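Local coordinates for protein transcription termination factor NusA (Planctomyces limnophilus, PDB 4MTN) that probably takes part in both transcription termination and antitermination, binding the core RNA polymerase and nascent RNA, at residues D177-L182 with L200-G205; G205-V210 with R244-R249; E140-E145 with L171-P176; G110-G115 with R154-E159. All coordinates share one frame; numbering follows the deposited sequence.

Contact 1: D177-L182 with L200-G205; sequences DFVRRL and LAREAG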
loop_
_atom_site.group_PDB
_atom_site.type_symbol
_atom_site.label_atom_id
_atom_site.label_comp_id
_atom_site.label_asym_id
_atom_site.label_seq_id
_atom_site.Cartn_x
_atom_site.Cartn_y
_atom_site.Cartn_z
ATOM N N ASP A 177 -7.319 -0.745 -1.323
ATOM C CA ASP A 177 -7.865 -2.032 -1.738
ATOM C C ASP A 177 -9.119 -2.413 -0.955
ATOM O O ASP A 177 -9.959 -3.155 -1.458
ATOM C CB ASP A 177 -6.816 -3.136 -1.593
ATOM C CG ASP A 177 -5.745 -3.066 -2.663
ATOM O OD1 ASP A 177 -5.946 -2.347 -3.663
ATOM O OD2 ASP A 177 -4.704 -3.737 -2.504
ATOM N N PHE A 178 -9.245 -1.908 0.269
ATOM C CA PHE A 178 -10.423 -2.195 1.083
ATOM C C PHE A 178 -11.679 -1.621 0.434
ATOM O O PHE A 178 -12.719 -2.276 0.385
ATOM C CB PHE A 178 -10.263 -1.633 2.497
ATOM C CG PHE A 178 -11.305 -2.125 3.466
ATOM C CD1 PHE A 178 -11.886 -3.373 3.304
ATOM C CD2 PHE A 178 -11.714 -1.336 4.526
ATOM C CE1 PHE A 178 -12.847 -3.827 4.188
ATOM C CE2 PHE A 178 -12.675 -1.784 5.415
ATOM C CZ PHE A 178 -13.243 -3.031 5.245
ATOM N N VAL A 179 -11.574 -0.391 -0.061
ATOM C CA VAL A 179 -12.681 0.257 -0.751
ATOM C C VAL A 179 -13.007 -0.474 -2.048
ATOM O O VAL A 179 -14.175 -0.696 -2.374
ATOM C CB VAL A 179 -12.363 1.733 -1.063
ATOM C CG1 VAL A 179 -13.481 2.359 -1.881
ATOM C CG2 VAL A 179 -12.141 2.505 0.222
ATOM N N ARG A 180 -11.959 -0.851 -2.776
ATOM C CA ARG A 180 -12.104 -1.548 -4.049
ATOM C C ARG A 180 -12.869 -2.857 -3.881
ATOM O O ARG A 180 -13.736 -3.184 -4.689
ATOM C CB ARG A 180 -10.728 -1.813 -4.666
ATOM C CG ARG A 180 -10.772 -2.480 -6.027
ATOM C CD ARG A 180 -9.372 -2.773 -6.545
ATOM N NE ARG A 180 -8.662 -1.565 -6.955
ATOM C CZ ARG A 180 -8.617 -1.114 -8.205
ATOM N NH1 ARG A 180 -9.246 -1.771 -9.170
ATOM N NH2 ARG A 180 -7.946 -0.006 -8.491
ATOM N N ARG A 181 -12.552 -3.595 -2.823
ATOM C CA ARG A 181 -13.228 -4.857 -2.541
ATOM C C ARG A 181 -14.692 -4.635 -2.180
ATOM O O ARG A 181 -15.577 -5.317 -2.694
ATOM C CB ARG A 181 -12.527 -5.604 -1.403
ATOM C CG ARG A 181 -11.098 -6.039 -1.689
ATOM C CD ARG A 181 -11.030 -7.174 -2.696
ATOM N NE ARG A 181 -10.925 -6.692 -4.069
ATOM C CZ ARG A 181 -9.781 -6.358 -4.658
ATOM N NH1 ARG A 181 -8.638 -6.448 -3.992
ATOM N NH2 ARG A 181 -9.780 -5.933 -5.914
ATOM N N LEU A 182 -14.937 -3.679 -1.287
ATOM C CA LEU A 182 -16.286 -3.387 -0.817
ATOM C C LEU A 182 -17.200 -2.938 -1.952
ATOM O O LEU A 182 -18.388 -3.266 -1.970
ATOM C CB LEU A 182 -16.249 -2.320 0.277
ATOM C CG LEU A 182 -15.678 -2.765 1.623
ATOM C CD1 LEU A 182 -15.527 -1.578 2.558
ATOM C CD2 LEU A 182 -16.560 -3.836 2.247
ATOM N N LEU A 200 -7.920 4.493 -8.071
ATOM C CA LEU A 200 -8.468 4.775 -6.752
ATOM C C LEU A 200 -7.531 5.657 -5.930
ATOM O O LEU A 200 -6.318 5.446 -5.912
ATOM C CB LEU A 200 -8.743 3.472 -6.004
ATOM C CG LEU A 200 -9.992 3.455 -5.127
ATOM C CD1 LEU A 200 -11.213 3.291 -5.998
ATOM C CD2 LEU A 200 -9.918 2.341 -4.111
ATOM N N ALA A 201 -8.107 6.645 -5.252
ATOM C CA ALA A 201 -7.349 7.538 -4.383
ATOM C C ALA A 201 -8.089 7.721 -3.063
ATOM O O ALA A 201 -9.230 8.180 -3.046
ATOM C CB ALA A 201 -7.127 8.875 -5.059
ATOM N N ARG A 202 -7.443 7.369 -1.955
ATOM C CA ARG A 202 -8.135 7.341 -0.673
ATOM C C ARG A 202 -7.436 8.088 0.460
ATOM O O ARG A 202 -6.221 7.992 0.634
ATOM C CB ARG A 202 -8.358 5.889 -0.239
ATOM C CG ARG A 202 -9.117 5.761 1.071
ATOM C CD ARG A 202 -9.292 4.318 1.502
ATOM N NE ARG A 202 -10.276 4.209 2.573
ATOM C CZ ARG A 202 -10.459 3.124 3.319
ATOM N NH1 ARG A 202 -9.718 2.042 3.115
ATOM N NH2 ARG A 202 -11.382 3.124 4.271
ATOM N N GLU A 203 -8.226 8.843 1.220
ATOM C CA GLU A 203 -7.836 9.269 2.557
ATOM C C GLU A 203 -8.784 8.599 3.544
ATOM O O GLU A 203 -9.958 8.961 3.630
ATOM C CB GLU A 203 -7.880 10.789 2.696
ATOM C CG GLU A 203 -6.771 11.505 1.944
ATOM C CD GLU A 203 -6.674 12.972 2.306
ATOM O OE1 GLU A 203 -7.337 13.393 3.280
ATOM O OE2 GLU A 203 -5.935 13.705 1.618
ATOM N N ALA A 204 -8.262 7.628 4.289
ATOM C CA ALA A 204 -9.087 6.715 5.076
ATOM C C ALA A 204 -9.957 7.420 6.111
ATOM O O ALA A 204 -9.468 8.199 6.928
ATOM C CB ALA A 204 -8.207 5.681 5.759
ATOM N N GLY A 205 -11.253 7.128 6.068
ATOM C CA GLY A 205 -12.202 7.689 7.010
ATOM C C GLY A 205 -12.722 9.051 6.598
ATOM O O GLY A 205 -13.538 9.647 7.301
#

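Contact 2: G205-V210 with R244-R249; sequences GYRTKV and RIEVVR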
loop_
_atom_site.group_PDB
_atom_site.type_symbol
_atom_site.label_atom_id
_atom_site.label_comp_id
_atom_site.label_asym_id
_atom_site.label_seq_id
_atom_site.Cartn_x
_atom_site.Cartn_y
_atom_site.Cartn_z
ATOM N N GLY A 205 -11.253 7.128 6.068
ATOM C CA GLY A 205 -12.202 7.689 7.010
ATOM C C GLY A 205 -12.722 9.051 6.598
ATOM O O GLY A 205 -13.538 9.647 7.301
ATOM N N TYR A 206 -12.255 9.547 5.456
ATOM C CA TYR A 206 -12.635 10.882 5.010
ATOM C C TYR A 206 -13.188 10.909 3.585
ATOM O O TYR A 206 -14.381 11.133 3.388
ATOM C CB TYR A 206 -11.439 11.827 5.128
ATOM C CG TYR A 206 -11.024 12.086 6.559
ATOM C CD1 TYR A 206 -10.028 11.329 7.164
ATOM C CD2 TYR A 206 -11.636 13.082 7.308
ATOM C CE1 TYR A 206 -9.649 11.563 8.475
ATOM C CE2 TYR A 206 -11.264 13.322 8.617
ATOM C CZ TYR A 206 -10.272 12.561 9.196
ATOM O OH TYR A 206 -9.905 12.802 10.499
ATOM N N ARG A 207 -12.331 10.682 2.593
ATOM C CA ARG A 207 -12.766 10.787 1.203
ATOM C C ARG A 207 -12.025 9.840 0.262
ATOM O O ARG A 207 -10.824 9.615 0.407
ATOM C CB ARG A 207 -12.604 12.228 0.718
ATOM C CG ARG A 207 -13.281 12.521 -0.612
ATOM C CD ARG A 207 -13.300 14.012 -0.901
ATOM N NE ARG A 207 -14.001 14.759 0.138
ATOM C CZ ARG A 207 -15.315 14.964 0.155
ATOM N NH1 ARG A 207 -16.078 14.478 -0.814
ATOM N NH2 ARG A 207 -15.868 15.657 1.142
ATOM N N THR A 208 -12.755 9.300 -0.712
ATOM C CA THR A 208 -12.179 8.419 -1.723
ATOM C C THR A 208 -12.697 8.752 -3.121
ATOM O O THR A 208 -13.906 8.779 -3.351
ATOM C CB THR A 208 -12.486 6.938 -1.425
ATOM O OG1 THR A 208 -11.985 6.592 -0.130
ATOM C CG2 THR A 208 -11.841 6.039 -2.468
ATOM N N LYS A 209 -11.780 9.004 -4.051
ATOM C CA LYS A 209 -12.145 9.237 -5.445
ATOM C C LYS A 209 -12.007 7.955 -6.264
ATOM O O LYS A 209 -10.955 7.315 -6.258
ATOM C CB LYS A 209 -11.285 10.346 -6.057
ATOM C CG LYS A 209 -11.642 11.751 -5.594
ATOM C CD LYS A 209 -10.769 12.793 -6.282
ATOM C CE LYS A 209 -11.135 14.206 -5.852
ATOM N NZ LYS A 209 -12.536 14.558 -6.217
ATOM N N VAL A 210 -13.073 7.589 -6.971
ATOM C CA VAL A 210 -13.100 6.358 -7.754
ATOM C C VAL A 210 -13.297 6.629 -9.242
ATOM O O VAL A 210 -14.293 7.228 -9.645
ATOM C CB VAL A 210 -14.223 5.412 -7.284
ATOM C CG1 VAL A 210 -14.115 4.066 -7.991
ATOM C CG2 VAL A 210 -14.183 5.241 -5.773
ATOM N N ARG A 244 -16.539 9.679 2.614
ATOM C CA ARG A 244 -17.160 10.178 1.391
ATOM C C ARG A 244 -16.583 9.507 0.149
ATOM O O ARG A 244 -15.367 9.422 -0.014
ATOM C CB ARG A 244 -16.995 11.696 1.290
ATOM C CG ARG A 244 -17.791 12.475 2.325
ATOM C CD ARG A 244 -19.262 12.094 2.277
ATOM N NE ARG A 244 -19.820 12.259 0.939
ATOM C CZ ARG A 244 -21.011 11.804 0.565
ATOM N NH1 ARG A 244 -21.777 11.152 1.430
ATOM N NH2 ARG A 244 -21.438 11.999 -0.675
ATOM N N ILE A 245 -17.462 9.038 -0.730
ATOM C CA ILE A 245 -17.032 8.331 -1.931
ATOM C C ILE A 245 -17.505 9.022 -3.207
ATOM O O ILE A 245 -18.706 9.141 -3.455
ATOM C CB ILE A 245 -17.538 6.876 -1.930
ATOM C CG1 ILE A 245 -17.012 6.136 -0.699
ATOM C CG2 ILE A 245 -17.114 6.165 -3.203
ATOM C CD1 ILE A 245 -17.458 4.697 -0.615
ATOM N N GLU A 246 -16.550 9.478 -4.011
ATOM C CA GLU A 246 -16.854 10.114 -5.289
ATOM C C GLU A 246 -16.504 9.191 -6.449
ATOM O O GLU A 246 -15.348 8.811 -6.622
ATOM C CB GLU A 246 -16.093 11.433 -5.435
ATOM C CG GLU A 246 -16.249 12.390 -4.268
ATOM C CD GLU A 246 -15.347 13.602 -4.396
ATOM O OE1 GLU A 246 -14.718 13.766 -5.462
ATOM O OE2 GLU A 246 -15.264 14.390 -3.430
ATOM N N VAL A 247 -17.505 8.832 -7.246
ATOM C CA VAL A 247 -17.274 8.003 -8.421
ATOM C C VAL A 247 -17.275 8.858 -9.681
ATOM O O VAL A 247 -18.271 9.509 -9.996
ATOM C CB VAL A 247 -18.331 6.894 -8.557
ATOM C CG1 VAL A 247 -18.058 6.055 -9.793
ATOM C CG2 VAL A 247 -18.348 6.026 -7.312
ATOM N N VAL A 248 -16.154 8.859 -10.394
ATOM C CA VAL A 248 -16.047 9.623 -11.631
ATOM C C VAL A 248 -15.711 8.720 -12.813
ATOM O O VAL A 248 -15.497 7.518 -12.649
ATOM C CB VAL A 248 -14.982 10.727 -11.517
ATOM C CG1 VAL A 248 -15.386 11.742 -10.457
ATOM C CG2 VAL A 248 -13.626 10.123 -11.194
ATOM N N ARG A 249 -15.655 9.308 -14.003
ATOM C CA ARG A 249 -15.426 8.539 -15.219
ATOM C C ARG A 249 -13.948 8.511 -15.585
ATOM O O ARG A 249 -13.292 9.551 -15.641
ATOM C CB ARG A 249 -16.245 9.114 -16.378
ATOM C CG ARG A 249 -16.244 8.249 -17.629
ATOM C CD ARG A 249 -16.818 8.999 -18.823
ATOM N NE ARG A 249 -18.218 9.368 -18.627
ATOM C CZ ARG A 249 -19.242 8.758 -19.215
ATOM N NH1 ARG A 249 -19.027 7.745 -20.044
ATOM N NH2 ARG A 249 -20.482 9.164 -18.977
HETATM O O HOH W 1 -19.033 14.567 -0.275
#

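Contact 3: E140-E145 with L171-P176; sequences EMIPGE and LSRAHP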
loop_
_atom_site.group_PDB
_atom_site.type_symbol
_atom_site.label_atom_id
_atom_site.label_comp_id
_atom_site.label_asym_id
_atom_site.label_seq_id
_atom_site.Cartn_x
_atom_site.Cartn_y
_atom_site.Cartn_z
ATOM N N GLU A 140 -2.744 1.383 9.812
ATOM C CA GLU A 140 -3.690 0.752 8.898
ATOM C C GLU A 140 -5.142 0.867 9.364
ATOM O O GLU A 140 -6.044 0.289 8.758
ATOM C CB GLU A 140 -3.315 -0.716 8.695
ATOM C CG GLU A 140 -1.918 -0.904 8.121
ATOM C CD GLU A 140 -1.646 0.003 6.932
ATOM O OE1 GLU A 140 -2.500 0.077 6.021
ATOM O OE2 GLU A 140 -0.575 0.646 6.907
HETATM N N MSE A 141 -5.358 1.606 10.446
HETATM C CA MSE A 141 -6.690 1.767 11.026
HETATM C C MSE A 141 -7.414 3.002 10.510
HETATM O O MSE A 141 -6.794 4.027 10.226
HETATM C CB MSE A 141 -6.605 1.842 12.549
HETATM C CG MSE A 141 -6.354 0.518 13.235
HETATM SE SE MSE A 141 -6.259 0.728 15.167
HETATM C CE MSE A 141 -8.031 1.486 15.471
ATOM N N ILE A 142 -8.732 2.891 10.378
ATOM C CA ILE A 142 -9.574 4.049 10.107
ATOM C C ILE A 142 -9.778 4.831 11.403
ATOM O O ILE A 142 -10.307 4.293 12.376
ATOM C CB ILE A 142 -10.937 3.640 9.522
ATOM C CG1 ILE A 142 -10.747 2.845 8.228
ATOM C CG2 ILE A 142 -11.802 4.867 9.279
ATOM C CD1 ILE A 142 -12.044 2.399 7.588
ATOM N N PRO A 143 -9.350 6.105 11.418
ATOM C CA PRO A 143 -9.330 6.967 12.607
ATOM C C PRO A 143 -10.656 7.041 13.366
ATOM O O PRO A 143 -11.716 7.196 12.758
ATOM C CB PRO A 143 -8.976 8.341 12.028
ATOM C CG PRO A 143 -8.192 8.033 10.807
ATOM C CD PRO A 143 -8.815 6.795 10.231
ATOM N N GLY A 144 -10.580 6.925 14.689
ATOM C CA GLY A 144 -11.734 7.114 15.550
ATOM C C GLY A 144 -12.694 5.944 15.637
ATOM O O GLY A 144 -13.698 6.017 16.345
ATOM N N GLU A 145 -12.395 4.861 14.926
ATOM C CA GLU A 145 -13.281 3.700 14.917
ATOM C C GLU A 145 -13.205 2.907 16.216
ATOM O O GLU A 145 -12.158 2.845 16.862
ATOM C CB GLU A 145 -12.962 2.787 13.734
ATOM C CG GLU A 145 -13.609 3.218 12.430
ATOM C CD GLU A 145 -13.590 2.121 11.385
ATOM O OE1 GLU A 145 -12.836 1.141 11.565
ATOM O OE2 GLU A 145 -14.332 2.236 10.386
ATOM N N LEU A 171 -3.286 -6.739 8.736
ATOM C CA LEU A 171 -4.468 -6.292 8.009
ATOM C C LEU A 171 -4.474 -4.780 7.815
ATOM O O LEU A 171 -3.639 -4.069 8.376
ATOM C CB LEU A 171 -5.732 -6.724 8.753
ATOM C CG LEU A 171 -5.746 -8.156 9.290
ATOM C CD1 LEU A 171 -6.930 -8.364 10.220
ATOM C CD2 LEU A 171 -5.774 -9.161 8.147
ATOM N N SER A 172 -5.421 -4.291 7.020
ATOM C CA SER A 172 -5.650 -2.856 6.888
ATOM C C SER A 172 -7.115 -2.549 6.597
ATOM O O SER A 172 -7.718 -3.184 5.733
ATOM C CB SER A 172 -4.765 -2.277 5.782
ATOM O OG SER A 172 -4.940 -0.876 5.670
ATOM N N ARG A 173 -7.695 -1.588 7.308
ATOM C CA ARG A 173 -8.963 -1.015 6.866
ATOM C C ARG A 173 -8.731 0.322 6.166
ATOM O O ARG A 173 -9.657 0.911 5.611
ATOM C CB ARG A 173 -9.925 -0.838 8.040
ATOM C CG ARG A 173 -9.926 -1.995 9.024
ATOM C CD ARG A 173 -11.342 -2.421 9.371
ATOM N NE ARG A 173 -12.250 -1.286 9.511
ATOM C CZ ARG A 173 -13.567 -1.365 9.341
ATOM N NH1 ARG A 173 -14.126 -2.523 9.016
ATOM N NH2 ARG A 173 -14.324 -0.286 9.485
ATOM N N ALA A 174 -7.486 0.791 6.197
ATOM C CA ALA A 174 -7.138 2.096 5.644
ATOM C C ALA A 174 -6.621 2.023 4.209
ATOM O O ALA A 174 -6.449 3.052 3.553
ATOM C CB ALA A 174 -6.108 2.776 6.531
ATOM N N HIS A 175 -6.370 0.811 3.727
ATOM C CA HIS A 175 -5.800 0.628 2.396
ATOM C C HIS A 175 -6.857 0.859 1.322
ATOM O O HIS A 175 -8.022 0.507 1.512
ATOM C CB HIS A 175 -5.199 -0.773 2.258
ATOM C CG HIS A 175 -4.204 -0.898 1.145
ATOM N ND1 HIS A 175 -4.576 -1.117 -0.164
ATOM C CD2 HIS A 175 -2.853 -0.832 1.147
ATOM C CE1 HIS A 175 -3.494 -1.180 -0.921
ATOM N NE2 HIS A 175 -2.436 -1.011 -0.151
ATOM N N PRO A 176 -6.455 1.465 0.193
ATOM C CA PRO A 176 -7.352 1.666 -0.950
ATOM C C PRO A 176 -8.034 0.375 -1.396
ATOM O O PRO A 176 -9.199 0.405 -1.784
ATOM C CB PRO A 176 -6.413 2.188 -2.038
ATOM C CG PRO A 176 -5.345 2.892 -1.287
ATOM C CD PRO A 176 -5.147 2.112 -0.015
#

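Contact 4: G110-G115 with R154-E159; sequences GQIVSG and RAVVLE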
loop_
_atom_site.group_PDB
_atom_site.type_symbol
_atom_site.label_atom_id
_atom_site.label_comp_id
_atom_site.label_asym_id
_atom_site.label_seq_id
_atom_site.Cartn_x
_atom_site.Cartn_y
_atom_site.Cartn_z
ATOM N N GLY A 110 -4.609 -8.064 -0.405
ATOM C CA GLY A 110 -5.542 -7.173 -1.069
ATOM C C GLY A 110 -6.975 -7.666 -0.989
ATOM O O GLY A 110 -7.889 -7.009 -1.486
ATOM N N GLN A 111 -7.173 -8.820 -0.359
ATOM C CA GLN A 111 -8.498 -9.429 -0.273
ATOM C C GLN A 111 -9.102 -9.313 1.121
ATOM O O GLN A 111 -8.393 -9.370 2.124
ATOM C CB GLN A 111 -8.436 -10.901 -0.685
ATOM C CG GLN A 111 -8.077 -11.114 -2.139
ATOM C CD GLN A 111 -9.122 -10.549 -3.078
ATOM O OE1 GLN A 111 -10.320 -10.619 -2.804
ATOM N NE2 GLN A 111 -8.673 -9.976 -4.188
ATOM N N ILE A 112 -10.423 -9.162 1.170
ATOM C CA ILE A 112 -11.141 -9.029 2.431
ATOM C C ILE A 112 -11.118 -10.325 3.234
ATOM O O ILE A 112 -11.408 -11.399 2.710
ATOM C CB ILE A 112 -12.611 -8.605 2.203
ATOM C CG1 ILE A 112 -12.688 -7.126 1.826
ATOM C CG2 ILE A 112 -13.448 -8.858 3.448
ATOM C CD1 ILE A 112 -14.104 -6.604 1.695
ATOM N N VAL A 113 -10.758 -10.208 4.508
ATOM C CA VAL A 113 -10.806 -11.328 5.437
ATOM C C VAL A 113 -11.579 -10.886 6.676
ATOM O O VAL A 113 -11.478 -9.735 7.094
ATOM C CB VAL A 113 -9.386 -11.813 5.818
ATOM C CG1 VAL A 113 -9.443 -12.872 6.903
ATOM C CG2 VAL A 113 -8.670 -12.359 4.592
ATOM N N SER A 114 -12.364 -11.793 7.250
ATOM C CA SER A 114 -13.176 -11.462 8.414
ATOM C C SER A 114 -12.723 -12.226 9.654
ATOM O O SER A 114 -12.114 -13.290 9.554
ATOM C CB SER A 114 -14.652 -11.751 8.135
ATOM O OG SER A 114 -15.444 -11.479 9.278
ATOM N N GLY A 115 -13.017 -11.667 10.823
ATOM C CA GLY A 115 -12.661 -12.296 12.080
ATOM C C GLY A 115 -13.270 -11.593 13.277
ATOM O O GLY A 115 -14.126 -10.721 13.126
ATOM N N ARG A 154 -13.947 -6.888 9.608
ATOM C CA ARG A 154 -13.309 -7.355 8.384
ATOM C C ARG A 154 -12.386 -6.297 7.788
ATOM O O ARG A 154 -12.597 -5.096 7.959
ATOM C CB ARG A 154 -14.359 -7.785 7.358
ATOM C CG ARG A 154 -15.344 -6.708 6.950
ATOM C CD ARG A 154 -16.323 -7.252 5.922
ATOM N NE ARG A 154 -17.295 -6.252 5.493
ATOM C CZ ARG A 154 -18.139 -6.421 4.481
ATOM N NH1 ARG A 154 -18.129 -7.552 3.790
ATOM N NH2 ARG A 154 -18.991 -5.458 4.157
ATOM N N ALA A 155 -11.353 -6.764 7.093
ATOM C CA ALA A 155 -10.368 -5.890 6.471
ATOM C C ALA A 155 -9.616 -6.648 5.382
ATOM O O ALA A 155 -9.878 -7.827 5.145
ATOM C CB ALA A 155 -9.400 -5.350 7.512
ATOM N N VAL A 156 -8.680 -5.971 4.725
ATOM C CA VAL A 156 -7.882 -6.604 3.683
ATOM C C VAL A 156 -6.505 -6.966 4.219
ATOM O O VAL A 156 -5.968 -6.280 5.090
ATOM C CB VAL A 156 -7.731 -5.704 2.438
ATOM C CG1 VAL A 156 -9.079 -5.499 1.767
ATOM C CG2 VAL A 156 -7.097 -4.372 2.805
ATOM N N VAL A 157 -5.939 -8.054 3.710
ATOM C CA VAL A 157 -4.620 -8.477 4.151
ATOM C C VAL A 157 -3.571 -7.604 3.485
ATOM O O VAL A 157 -3.453 -7.588 2.260
ATOM C CB VAL A 157 -4.351 -9.955 3.815
ATOM C CG1 VAL A 157 -2.927 -10.333 4.189
ATOM C CG2 VAL A 157 -5.353 -10.852 4.525
ATOM N N LEU A 158 -2.814 -6.873 4.299
ATOM C CA LEU A 158 -1.812 -5.952 3.779
ATOM C C LEU A 158 -0.539 -6.675 3.364
ATOM O O LEU A 158 -0.026 -6.464 2.265
ATOM C CB LEU A 158 -1.486 -4.878 4.817
ATOM C CG LEU A 158 -0.554 -3.776 4.320
ATOM C CD1 LEU A 158 -1.156 -3.088 3.107
ATOM C CD2 LEU A 158 -0.268 -2.772 5.421
ATOM N N GLU A 159 -0.033 -7.529 4.246
ATOM C CA GLU A 159 1.163 -8.306 3.954
ATOM C C GLU A 159 1.230 -9.553 4.825
ATOM O O GLU A 159 0.608 -9.615 5.886
ATOM C CB GLU A 159 2.421 -7.459 4.154
ATOM C CG GLU A 159 2.703 -7.087 5.597
ATOM C CD GLU A 159 4.067 -6.453 5.773
ATOM O OE1 GLU A 159 4.761 -6.247 4.754
ATOM O OE2 GLU A 159 4.448 -6.163 6.927
#

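Contact 1: D177-L182 with L200-G205
Arg202 reaches from strand 195-203 to helix 176-186 and ties the two together. Segments 177-182 and 200-203 lie at 117° to each other. From CB the arginine runs out extended, with CG anti to the backbone N and resting on Thr208. Then one methyl of Val179 receives nearly all the rest: Val179 CG2 lies 3.6 Å from Arg202 CD and 3.5 Å from Arg202 NE, over one face of the guanidinium and toward its rim. The opposite face has Ala204 CB, again near the rim. At the tip, Arg202 NH1 sits 3.8 Å from Phe178 CB and at the edge of the Phe178 ring, near its plane, and donates to the carbonyls of Arg173 and His175, while NH2 forms a salt bridge with Glu243. A leucine here would probably disturb the junction ahead of the helix, since these carbonyl bonds and the pairing with Glu243 are lost. Nearer the strand's start, Leu200 CD2 rests against Val179 CB and the backbone N of Arg180, 4.0 Å from each; Arg180 itself sends NH1 to the carbonyl of Ile197. This is consistent with the type II KH fold, where a helix precedes the first strand (order αββααβ).

Contact 2: G205-V210 with R244-R249
Strands 207-210 and 244-249 run parallel at 16°, Thr208 and Val210 each donating and accepting across the pair in turn with the backbone of Arg244, Glu246 and Val248. The four bonds made by Thr208 and Val210 are nearly collinear with their carbonyls, as for Val210 N to Glu246 O at 2.6 Å, whereas Arg244 N approaches Tyr206 O from above the carbonyl plane. Above the face carrying Arg207, Lys209 and Glu246 stands a salt-bridge network. Glu246, extended beyond CG, divides its carboxylate: OE2 takes Arg207 NH1 at 2.7 Å on its anti lone pair, while OE1 takes Lys209 NZ on its syn lone pair. Arg207 bends at chi3 (-59°) so that its guanidinium swings toward the glutamate and lays one face over Arg244 CB, 3.6 Å from Arg207 NH1. A water accepts from both Arg207 NH1 and Arg244 NE, joining two like charges that do not touch. An alanine in place of Arg207 would probably cost Glu246 OE2 its salt bridge and loosen the water's site. On the other face Val210 CG2 meets Ile245 CG2 at 4.0 Å. Helix 231-239 covers the Ile245 and Val247 part of that face; helix 297-306 packs on Arg207 and Lys209, Gln297 accepting from Arg207 NE, and strand 195-203 flanks strand 207-214 along its other edge, making it the central strand of this KH sheet.

Contact 3: E140-E145 with L171-P176
A single carbonyl, Glu140 O, accepts both Arg173 N, at 2.9 Å and nearly along the C=O axis, and, weakly, Ala174 N. It thereby holds the end of the last strand of the S1 domain, an OB-type fold, against the loop that follows strand 133-137. The side chain of Glu140 doubles back to the same place. Bent at chi2 (-47°), it sets OE1 2.6 Å from Ser172 OG, whose hydroxyl donates to the anti lone pair; the serine oxygen stands anti to its own backbone N, and in turn receives a weak bond from Ala174 N. Further along, Glu145 grips Arg173 at two points, the carboxylate and guanidinium planes turned 49° apart. The stronger bond runs from Arg173 NH2 to the syn lone pair of Glu145 OE2, 2.7 Å away and in the guanidinium plane; the one from Arg173 NE to Glu145 OE1 is weak. Between these polar grips Ile142 crosses the arginine at about a right angle, its CG1 3.8 Å from Arg173 CB. What brings Glu145 round is a type II turn from Ile142 to Glu145, with Gly144 at the positive phi that favours glycine. In the second shell, His147 NE2 is hydrogen-bonded to Glu145 OE1, and Arg173 NH1 donates to the carbonyl of Arg154, so the guanidinium is fixed from more than one side and would probably be oriented firmly. Beyond it the chain turns into helix 176-186, where His175 serves as N-cap: its ND1 accepts from Asp177 N.

Contact 4: G110-G115 with R154-E159
Although paired, the short segments 112-115 and 154-159 make 127° between their directions, well short of antiparallel. Such strong coiling suits the S1 domain, an OB-type fold in which the first strand pairs with the fourth and closes the sheet on itself. Val113 and Ala155 form the hydrogen-bonded pair, with Val113 N to Ala155 O at 2.6 Å and nearly straight, and Ala155 N returning to Val113 O at 3.0 Å. Ahead of the strand the pairing goes on through Gln111 O, which takes Val157 N from above its carbonyl plane, and through Gly110 N, 2.9 Å from Val157 O. Gly110 adopts a phi of 90°, at which a CB would be jammed against the preceding carbonyl.

Side chains sort onto two faces. On one, Ile112 spreads its branches: CG1 meets Val156 CG1 at 4.0 Å, while CG2 touches Arg154 CD at 4.1 Å. Arg154 starts from the crowded position between its N and carbonyl carbon (chi1 59°) and then runs extended, its CB beside Ser114 CB and its guanidinium leading away from the strand. Helix 176-186 covers this face, with Leu182 on both Ile112 and Arg154. On the other face Val113 CG2 lies 3.6 Å from Val157 CG2, the two valines crossing obliquely among Ile129, Val169 and Leu171. From the same helix Arg181 reaches back to the glycine, its NH1 donating to Gly110 O.

Taken together, the four contacts trace a continuous path from the S1 domain into the KH domain. Contacts 3 and 4, centres about 11 Å apart, share one curled sheet, joined where Ser172 N lies 2.8 Å from Val156 O. Contact 1 is the junction: its centre is about 9 Å from that of contact 3 and about 8 Å from that of contact 2. Contacts 2 and 3 meet where Gly205 CA lies 3.6 Å from Ile142 CG2, and Ala201 O meets Lys209 N at 2.9 Å within the KH sheet. Contacts 2 and 4 do not touch, their nearest atoms about 11 Å apart. The contacts are consistent with a close junction between the S1 and KH domains, both of RNA-binding families.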